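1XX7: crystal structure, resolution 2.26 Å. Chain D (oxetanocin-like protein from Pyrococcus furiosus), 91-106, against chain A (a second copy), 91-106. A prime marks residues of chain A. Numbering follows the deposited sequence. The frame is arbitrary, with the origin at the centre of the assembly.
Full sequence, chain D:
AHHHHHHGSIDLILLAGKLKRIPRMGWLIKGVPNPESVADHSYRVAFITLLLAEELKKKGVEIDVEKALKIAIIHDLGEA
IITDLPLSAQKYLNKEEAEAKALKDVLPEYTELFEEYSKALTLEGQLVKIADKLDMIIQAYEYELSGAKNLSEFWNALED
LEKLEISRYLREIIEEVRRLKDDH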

# COMPACT_ATOMS: atom_id res chain seq x y z
N LYS D 91 21.19 19.64 -3.45
CA LYS D 91 22.37 20.31 -2.89
C LYS D 91 23.68 19.62 -3.33
O LYS D 91 24.74 20.24 -3.33
CB LYS D 91 22.27 20.35 -1.35
N TYR D 92 23.59 18.34 -3.71
CA TYR D 92 24.75 17.55 -4.11
C TYR D 92 24.77 17.13 -5.58
O TYR D 92 25.80 16.68 -6.09
CB TYR D 92 24.86 16.32 -3.20
CG TYR D 92 24.93 16.74 -1.75
CD1 TYR D 92 26.11 17.24 -1.20
CD2 TYR D 92 23.79 16.73 -0.95
CE1 TYR D 92 26.16 17.68 0.14
CE2 TYR D 92 23.83 17.16 0.39
CZ TYR D 92 25.00 17.62 0.92
OH TYR D 92 25.01 18.03 2.21
N LEU D 93 23.63 17.23 -6.26
CA LEU D 93 23.47 16.64 -7.58
C LEU D 93 22.72 17.62 -8.45
O LEU D 93 21.75 18.24 -7.99
CB LEU D 93 22.69 15.32 -7.50
CG LEU D 93 23.40 14.13 -6.82
CD1 LEU D 93 22.41 13.03 -6.48
CD2 LEU D 93 24.53 13.58 -7.69
N ASN D 94 23.15 17.75 -9.70
CA ASN D 94 22.50 18.69 -10.63
C ASN D 94 21.40 17.95 -11.39
O ASN D 94 21.66 17.21 -12.36
CB ASN D 94 23.53 19.31 -11.58
CG ASN D 94 22.99 20.54 -12.31
OD1 ASN D 94 21.84 20.56 -12.79
ND2 ASN D 94 23.83 21.57 -12.40
N LYS D 95 20.17 18.15 -10.91
CA LYS D 95 18.97 17.43 -11.38
C LYS D 95 18.56 17.74 -12.85
O LYS D 95 18.34 16.84 -13.63
CB LYS D 95 17.82 17.77 -10.42
CG LYS D 95 16.43 17.18 -10.72
CD LYS D 95 15.43 17.67 -9.66
CE LYS D 95 13.95 17.50 -10.08
NZ LYS D 95 13.11 17.00 -8.94
N GLU D 96 18.44 19.02 -13.19
CA GLU D 96 18.07 19.43 -14.55
C GLU D 96 19.11 18.95 -15.59
O GLU D 96 18.75 18.41 -16.62
CB GLU D 96 17.88 20.97 -14.63
N GLU D 97 20.38 19.12 -15.27
CA GLU D 97 21.50 18.68 -16.12
C GLU D 97 21.45 17.17 -16.36
O GLU D 97 21.55 16.70 -17.51
CB GLU D 97 22.81 19.12 -15.46
CG GLU D 97 24.12 18.70 -16.13
CD GLU D 97 25.35 19.24 -15.37
OE1 GLU D 97 25.48 20.49 -15.27
OE2 GLU D 97 26.17 18.44 -14.86
N ALA D 98 21.26 16.40 -15.29
CA ALA D 98 21.05 14.94 -15.44
C ALA D 98 19.80 14.59 -16.25
O ALA D 98 19.84 13.69 -17.08
CB ALA D 98 20.99 14.29 -14.06
N GLU D 99 18.68 15.28 -16.00
CA GLU D 99 17.41 14.99 -16.73
C GLU D 99 17.57 15.31 -18.21
O GLU D 99 17.07 14.56 -19.06
CB GLU D 99 16.20 15.76 -16.17
CG GLU D 99 15.60 15.16 -14.92
CD GLU D 99 14.35 15.89 -14.43
OE1 GLU D 99 13.43 16.18 -15.24
OE2 GLU D 99 14.28 16.13 -13.21
N ALA D 100 18.26 16.42 -18.51
CA ALA D 100 18.51 16.85 -19.91
C ALA D 100 19.34 15.85 -20.72
O ALA D 100 19.01 15.53 -21.86
CB ALA D 100 19.16 18.25 -19.94
N LYS D 101 20.39 15.33 -20.11
CA LYS D 101 21.19 14.26 -20.74
C LYS D 101 20.37 12.98 -20.95
O LYS D 101 20.37 12.38 -22.03
CB LYS D 101 22.40 13.95 -19.86
CG LYS D 101 23.37 15.11 -19.71
N ALA D 102 19.67 12.56 -19.91
CA ALA D 102 18.88 11.32 -20.00
C ALA D 102 17.87 11.45 -21.14
O ALA D 102 17.70 10.53 -21.95
CB ALA D 102 18.18 11.04 -18.70
N LEU D 103 17.20 12.60 -21.17
CA LEU D 103 16.19 12.87 -22.19
C LEU D 103 16.80 12.88 -23.60
O LEU D 103 16.22 12.32 -24.52
CB LEU D 103 15.47 14.19 -21.92
CG LEU D 103 14.15 14.31 -22.68
CD1 LEU D 103 13.11 13.35 -22.08
CD2 LEU D 103 13.65 15.74 -22.64
N LYS D 104 17.96 13.49 -23.73
CA LYS D 104 18.64 13.59 -25.02
C LYS D 104 18.91 12.20 -25.60
O LYS D 104 18.72 11.97 -26.80
CB LYS D 104 19.95 14.37 -24.87
CG LYS D 104 20.71 14.60 -26.21
CD LYS D 104 21.88 15.58 -26.03
N ASP D 105 19.34 11.28 -24.73
CA ASP D 105 19.63 9.88 -25.10
C ASP D 105 18.40 9.09 -25.54
O ASP D 105 18.52 8.10 -26.26
CB ASP D 105 20.31 9.15 -23.94
CG ASP D 105 21.76 9.56 -23.77
OD1 ASP D 105 22.31 10.16 -24.74
OD2 ASP D 105 22.35 9.28 -22.68
N VAL D 106 17.20 9.49 -25.12
CA VAL D 106 16.02 8.75 -25.57
C VAL D 106 15.11 9.53 -26.50
O VAL D 106 14.47 8.95 -27.36
CB VAL D 106 15.23 8.18 -24.39
CG1 VAL D 106 16.07 7.10 -23.71
CG2 VAL D 106 14.80 9.27 -23.41
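Chain A 91-106: KYLNKEEAEAKALKDV

Chain A meets chain D through the same residues that chain D offers it, so the contacts come in pairs with the roles exchanged, apart from the one between Leu93 and Leu93′. In both copies residues 91-94 form a loop or turn, and a helix begins at Lys95. The register reflects this symmetry: the CA of Tyr92 lies 5.6 Å from the CA of Ala98′, and the CA of Ala98 lies 5.7 Å from the CA of Tyr92′. The loop of each chain is thus laid against the helix of the other, the two helices run in nearly opposite directions, and together the two stretches bury 601 Å².

At the middle, Leu93 and Leu93′ meet with CD2 to CD2 at 3.9 Å. Each leucine also packs on an alanine of the partner helix: Leu93 CD2 is 3.6 Å from Ala98′ CB, and Ala98 CB is 3.6 Å from Leu93′ CD2. A methyl group suits position 98, because it gives the leucine an apolar contact while letting the loop backbone come close. These apolar side chains have no polar group to satisfy.

The tyrosine of each loop reaches farther along the partner helix, combining apolar packing with a polar end. The Tyr92′ ring places one face over Ala102, whose CB is 4.1 Å from the ring centroid in a CH-pi contact; Ala102′ CB lies 4.2 Å from the centroid of the Tyr92 ring. Lys101 CB adds an aliphatic contact, 3.7 Å from Tyr92′ CD1; the lysine is not modelled beyond CG.

The ring carries its hydroxyl to an aspartate near the far end of the stretch. Tyr92′ OH donates to Asp105 OD2 at 2.6 Å, and Tyr92 OH donates to Asp105′ OD2 at 2.8 Å. The carboxylate lies at the ring edge, near its plane, where a phenol O-H can point, and so the donor is satisfied. These are the two hydrogen bonds between the stretches.

Several backbone amides are served within each chain, and Lys95 NZ is hydrogen-bonded elsewhere in the structure. A helix start leaves backbone NH groups without a preceding turn to accept from them, and asparagine, with its short side chain carrying a carbonyl, suits the N-cap. Asn94 OD1 accepts from Glu97 N at 3.2 Å; the equivalent bond from Glu97′ N to Asn94′ OD1, at 3.3 Å, is weak. The next amide, Ala98 N, donates to Asn94 O at 3.1 Å.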

# COMPACT_ATOMS: atom_id res chain seq x y z
N LYS A 91 24.10 6.17 -14.44
CA LYS A 91 24.76 6.43 -15.69
C LYS A 91 24.95 7.95 -15.94
O LYS A 91 25.72 8.33 -16.81
CB LYS A 91 23.98 5.79 -16.86
N TYR A 92 24.22 8.79 -15.19
CA TYR A 92 24.25 10.24 -15.37
C TYR A 92 24.67 11.00 -14.14
O TYR A 92 24.94 12.18 -14.25
CB TYR A 92 22.88 10.78 -15.82
CG TYR A 92 22.39 10.15 -17.06
CD1 TYR A 92 22.76 10.65 -18.31
CD2 TYR A 92 21.61 8.98 -17.02
CE1 TYR A 92 22.32 10.02 -19.50
CE2 TYR A 92 21.16 8.35 -18.19
CZ TYR A 92 21.53 8.88 -19.43
OH TYR A 92 21.11 8.27 -20.58
N LEU A 93 24.71 10.33 -12.98
CA LEU A 93 25.02 10.95 -11.68
C LEU A 93 25.98 10.07 -10.93
O LEU A 93 25.84 8.86 -10.98
CB LEU A 93 23.74 11.07 -10.83
CG LEU A 93 22.69 12.00 -11.44
CD1 LEU A 93 21.35 11.89 -10.77
CD2 LEU A 93 23.19 13.44 -11.39
N ASN A 94 26.91 10.67 -10.19
CA ASN A 94 27.85 9.91 -9.33
C ASN A 94 27.24 9.70 -7.93
O ASN A 94 27.37 10.53 -7.04
CB ASN A 94 29.20 10.64 -9.24
CG ASN A 94 30.34 9.74 -8.71
OD1 ASN A 94 30.12 8.69 -8.05
ND2 ASN A 94 31.57 10.17 -8.97
N LYS A 95 26.61 8.54 -7.75
CA LYS A 95 25.93 8.20 -6.52
C LYS A 95 26.88 8.23 -5.31
O LYS A 95 26.59 8.89 -4.30
CB LYS A 95 25.27 6.81 -6.66
CG LYS A 95 24.36 6.41 -5.49
CD LYS A 95 23.90 4.95 -5.58
N GLU A 96 28.02 7.52 -5.43
CA GLU A 96 28.92 7.30 -4.31
C GLU A 96 29.53 8.61 -3.84
O GLU A 96 29.59 8.89 -2.64
CB GLU A 96 30.02 6.31 -4.68
N GLU A 97 29.94 9.43 -4.80
CA GLU A 97 30.48 10.74 -4.52
C GLU A 97 29.47 11.64 -3.79
O GLU A 97 29.82 12.31 -2.82
CB GLU A 97 30.93 11.41 -5.82
CG GLU A 97 31.36 12.88 -5.65
CD GLU A 97 31.40 13.66 -6.97
OE1 GLU A 97 31.52 13.03 -8.07
OE2 GLU A 97 31.32 14.92 -6.90
N ALA A 98 28.23 11.65 -4.25
CA ALA A 98 27.19 12.51 -3.66
C ALA A 98 26.82 12.03 -2.24
O ALA A 98 26.61 12.85 -1.33
CB ALA A 98 25.97 12.59 -4.57
N GLU A 99 26.78 10.71 -2.03
CA GLU A 99 26.55 10.15 -0.66
C GLU A 99 27.68 10.51 0.30
O GLU A 99 27.42 10.85 1.46
CB GLU A 99 26.38 8.62 -0.67
CG GLU A 99 25.10 8.09 -1.32
CD GLU A 99 24.93 6.54 -1.14
OE1 GLU A 99 25.31 5.98 -0.09
OE2 GLU A 99 24.38 5.90 -2.06
N ALA A 100 28.93 10.43 -0.18
CA ALA A 100 30.09 10.73 0.66
C ALA A 100 30.05 12.18 1.09
O ALA A 100 30.29 12.48 2.26
CB ALA A 100 31.41 10.41 -0.06
N LYS A 101 29.70 13.08 0.16
CA LYS A 101 29.56 14.48 0.46
C LYS A 101 28.43 14.74 1.48
O LYS A 101 28.60 15.54 2.40
CB LYS A 101 29.31 15.32 -0.79
CG LYS A 101 30.50 15.59 -1.63
N ALA A 102 27.29 14.10 1.28
CA ALA A 102 26.15 14.27 2.20
C ALA A 102 26.53 13.79 3.60
O ALA A 102 26.28 14.50 4.59
CB ALA A 102 24.91 13.49 1.68
N LEU A 103 27.12 12.58 3.68
CA LEU A 103 27.61 12.06 4.95
C LEU A 103 28.62 13.01 5.64
O LEU A 103 28.53 13.25 6.83
CB LEU A 103 28.24 10.67 4.79
CG LEU A 103 27.34 9.45 4.91
CD1 LEU A 103 28.21 8.19 4.83
CD2 LEU A 103 26.49 9.45 6.20
N LYS A 104 29.59 13.51 4.88
CA LYS A 104 30.60 14.37 5.45
C LYS A 104 29.92 15.55 6.14
O LYS A 104 30.26 15.89 7.28
CB LYS A 104 31.59 14.85 4.38
CG LYS A 104 32.90 15.45 4.93
N ASP A 105 28.92 16.13 5.48
CA ASP A 105 28.22 17.31 6.03
C ASP A 105 27.40 17.05 7.30
O ASP A 105 27.14 17.99 8.04
CB ASP A 105 27.32 17.96 4.97
CG ASP A 105 28.10 18.71 3.94
OD1 ASP A 105 29.30 18.97 4.20
OD2 ASP A 105 27.53 19.04 2.87
N VAL A 106 26.99 15.81 7.55
CA VAL A 106 26.18 15.49 8.73
C VAL A 106 26.86 14.65 9.80
O VAL A 106 26.63 14.86 10.99
CB VAL A 106 24.85 14.79 8.36
CG1 VAL A 106 23.93 15.74 7.62
CG2 VAL A 106 25.08 13.46 7.60